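Local coordinates for phosphoserine aminotransferase (Bacillus alcalophilus, PDB 1W23), which catalyses the reversible, pyridoxal-phosphate-dependent transamination between phosphoserine and 3-phosphohydroxypyruvate in serine biosynthesis, working as a homodimer, at residues I69-G74 against V203-V208. Sequence-based numbering, arbitrary orientation.
Sequences ILFLQG and VTVVIV
Leu70 and Leu72 each pair with the backbone of 203-208 through both N-H and C=O, to Val206 and Thr204 respectively, a compact example of how antiparallel strands lock register. Leu70 N reaches Val206 O at 2.7 Å, and Leu72 N meets Thr204 O at 2.9 Å; each bond is returned by the partner's own N-H. Leu72 O also receives a CA-H...O contact from Val203 CA at 3.5 Å. On the face of the two leucines the side chains touch in van der Waals contact, Leu70 CB 4.1 Å from Val206 CB and Leu72 CD1 4.0 Å from Val206 CG2. Packing is closer on the other face, where a chi1 of 67° leaves Val203 CG2 anti to the backbone N and touching Phe71 CB at 3.7 Å, while Val205 CG2 meets the Phe71 ring at its edge. It is looser toward Ile69, whose CG1 stands 4.5 Å from Ile207 CG1; helix 44-61 covers this face. Beyond Leu72 the chain leaves the strand, and Gln73 OE1 accepts a hydrogen bond from Gly74 N of the second subunit. The Thr204 side chain lies about 5 Å from a bound pyridoxal-5'-phosphate. This antiparallel edge pair belongs to the seven-stranded mixed sheet of the fold-type I aminotransferase large domain.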
ATOM      1  N   ILE A  69       1.096  -6.336  16.605  1.00 12.24           N
ATOM      2  CA  ILE A  69       0.443  -5.439  15.672  1.00 11.47           C
ATOM      3  C   ILE A  69       1.228  -5.455  14.365  1.00 10.97           C
ATOM      4  O   ILE A  69       2.415  -5.104  14.404  1.00 13.27           O
ATOM      5  CB  ILE A  69       0.370  -4.033  16.273  1.00 11.87           C
ATOM      6  CG1 ILE A  69      -0.434  -4.038  17.590  1.00 13.75           C
ATOM      7  CG2 ILE A  69      -0.219  -3.031  15.284  1.00 13.32           C
ATOM      8  CD1 ILE A  69      -0.120  -2.828  18.456  1.00 17.38           C
ATOM      9  N   LEU A  70       0.606  -5.838  13.287  1.00 10.11           N
ATOM     10  CA  LEU A  70       1.195  -5.841  11.954  1.00  9.85           C
ATOM     11  C   LEU A  70       0.626  -4.694  11.142  1.00  9.39           C
ATOM     12  O   LEU A  70      -0.569  -4.376  11.250  1.00  9.80           O
ATOM     13  CB  LEU A  70       0.937  -7.145  11.224  1.00  9.88           C
ATOM     14  CG  LEU A  70       1.286  -8.419  11.968  1.00 11.32           C
ATOM     15  CD1 LEU A  70       0.926  -9.635  11.105  1.00 12.28           C
ATOM     16  CD2 LEU A  70       2.749  -8.502  12.333  1.00 16.17           C
ATOM     17  N   PHE A  71       1.475  -4.119  10.285  1.00  9.26           N
ATOM     18  CA  PHE A  71       1.103  -3.104   9.309  1.00  9.00           C
ATOM     19  C   PHE A  71       1.413  -3.693   7.931  1.00  9.64           C
ATOM     20  O   PHE A  71       2.579  -3.787   7.556  1.00 11.55           O
ATOM     21  CB  PHE A  71       1.867  -1.816   9.504  1.00  9.88           C
ATOM     22  CG  PHE A  71       1.663  -1.125  10.841  1.00  9.63           C
ATOM     23  CD1 PHE A  71       2.701  -0.506  11.471  1.00 10.98           C
ATOM     24  CD2 PHE A  71       0.406  -1.094  11.464  1.00 11.29           C
ATOM     25  CE1 PHE A  71       2.532   0.132  12.689  1.00 12.24           C
ATOM     26  CE2 PHE A  71       0.260  -0.465  12.687  1.00 12.10           C
ATOM     27  CZ  PHE A  71       1.299   0.176  13.293  1.00 11.95           C
ATOM     28  N   LEU A  72       0.374  -4.080   7.193  1.00  9.15           N
ATOM     29  CA  LEU A  72       0.512  -4.787   5.915  1.00  9.06           C
ATOM     30  C   LEU A  72      -0.082  -3.970   4.788  1.00  9.03           C
ATOM     31  O   LEU A  72      -1.029  -3.190   4.976  1.00 11.02           O
ATOM     32  CB  LEU A  72      -0.174  -6.151   5.985  1.00  9.55           C
ATOM     33  CG  LEU A  72       0.348  -7.069   7.093  1.00 10.86           C
ATOM     34  CD1 LEU A  72      -0.352  -8.418   6.980  1.00 12.40           C
ATOM     35  CD2 LEU A  72       1.845  -7.249   7.041  1.00 13.19           C
ATOM     36  N   GLN A  73       0.407  -4.199   3.597  1.00  8.87           N
ATOM     37  CA  GLN A  73      -0.213  -3.695   2.366  1.00  8.80           C
ATOM     38  C   GLN A  73      -1.277  -4.668   1.912  1.00  8.74           C
ATOM     39  O   GLN A  73      -1.285  -5.848   2.306  1.00  9.57           O
ATOM     40  CB  GLN A  73       0.851  -3.476   1.310  1.00  9.74           C
ATOM     41  CG  GLN A  73       1.918  -2.463   1.673  1.00  9.25           C
ATOM     42  CD  GLN A  73       2.877  -2.227   0.512  1.00  9.54           C
ATOM     43  OE1 GLN A  73       2.444  -1.745  -0.548  1.00  9.65           O
ATOM     44  NE2 GLN A  73       4.160  -2.545   0.702  1.00 11.48           N
ATOM     45  N   GLY A  74      -2.169  -4.181   1.035  1.00  8.62           N
ATOM     46  CA  GLY A  74      -3.098  -5.036   0.296  1.00  8.91           C
ATOM     47  C   GLY A  74      -4.539  -4.866   0.608  1.00  8.90           C
ATOM     48  O   GLY A  74      -5.432  -5.435  -0.052  1.00  9.48           O
ATOM     49  N   VAL A 203      -2.477   1.075   4.109  1.00  8.70           N
ATOM     50  CA  VAL A 203      -2.046   0.146   5.164  1.00  8.75           C
ATOM     51  C   VAL A 203      -3.275  -0.519   5.770  1.00  8.22           C
ATOM     52  O   VAL A 203      -4.361   0.097   5.858  1.00  8.73           O
ATOM     53  CB  VAL A 203      -1.162   0.855   6.196  1.00  9.08           C
ATOM     54  CG1 VAL A 203      -1.952   1.907   7.021  1.00 10.13           C
ATOM     55  CG2 VAL A 203      -0.447  -0.169   7.114  1.00 10.60           C
ATOM     56  N   THR A 204      -3.059  -1.752   6.177  1.00  8.19           N
ATOM     57  CA  THR A 204      -4.034  -2.608   6.840  1.00  8.29           C
ATOM     58  C   THR A 204      -3.430  -2.991   8.171  1.00  8.59           C
ATOM     59  O   THR A 204      -2.281  -3.473   8.257  1.00  9.56           O
ATOM     60  CB  THR A 204      -4.322  -3.840   5.976  1.00  8.98           C
ATOM     61  OG1 THR A 204      -4.823  -3.404   4.693  1.00  9.60           O
ATOM     62  CG2 THR A 204      -5.370  -4.740   6.574  1.00  9.92           C
ATOM     63  N   VAL A 205      -4.175  -2.755   9.252  1.00  8.71           N
ATOM     64  CA  VAL A 205      -3.762  -3.143  10.608  1.00  9.00           C
ATOM     65  C   VAL A 205      -4.243  -4.552  10.896  1.00  9.30           C
ATOM     66  O   VAL A 205      -5.415  -4.887  10.682  1.00 10.24           O
ATOM     67  CB  VAL A 205      -4.330  -2.151  11.645  1.00 10.55           C
ATOM     68  CG1 VAL A 205      -4.074  -2.625  13.063  1.00 13.36           C
ATOM     69  CG2 VAL A 205      -3.782  -0.759  11.390  1.00 12.98           C
ATOM     70  N   VAL A 206      -3.331  -5.419  11.319  1.00  9.44           N
ATOM     71  CA  VAL A 206      -3.651  -6.769  11.689  1.00  9.99           C
ATOM     72  C   VAL A 206      -3.111  -6.997  13.121  1.00 10.78           C
ATOM     73  O   VAL A 206      -1.918  -6.903  13.341  1.00 13.85           O
ATOM     74  CB  VAL A 206      -3.059  -7.803  10.720  1.00 11.68           C
ATOM     75  CG1 VAL A 206      -3.498  -9.211  11.073  1.00 15.23           C
ATOM     76  CG2 VAL A 206      -3.454  -7.459   9.271  1.00 13.82           C
ATOM     77  N   ILE A 207      -4.046  -7.271  14.057  1.00 10.15           N
ATOM     78  CA  ILE A 207      -3.699  -7.561  15.451  1.00 10.42           C
ATOM     79  C   ILE A 207      -3.825  -9.055  15.643  1.00 11.01           C
ATOM     80  O   ILE A 207      -4.906  -9.586  15.431  1.00 11.75           O
ATOM     81  CB  ILE A 207      -4.591  -6.759  16.409  1.00 11.07           C
ATOM     82  CG1 ILE A 207      -4.532  -5.250  16.199  1.00 12.30           C
ATOM     83  CG2 ILE A 207      -4.255  -7.146  17.833  1.00 12.89           C
ATOM     84  CD1 ILE A 207      -5.719  -4.491  16.745  1.00 14.74           C
ATOM     85  N   VAL A 208      -2.731  -9.728  15.965  1.00 11.77           N
ATOM     86  CA  VAL A 208      -2.664 -11.169  15.923  1.00 12.91           C
ATOM     87  C   VAL A 208      -2.156 -11.733  17.246  1.00 12.26           C
ATOM     88  O   VAL A 208      -1.189 -11.233  17.834  1.00 13.37           O
ATOM     89  CB  VAL A 208      -1.649 -11.713  14.865  0.65 15.81           C
ATOM     90  CG1 VAL A 208      -2.039 -11.319  13.476  0.65 19.10           C
ATOM     91  CG2 VAL A 208      -0.203 -11.259  15.098  0.65 20.40           C
TER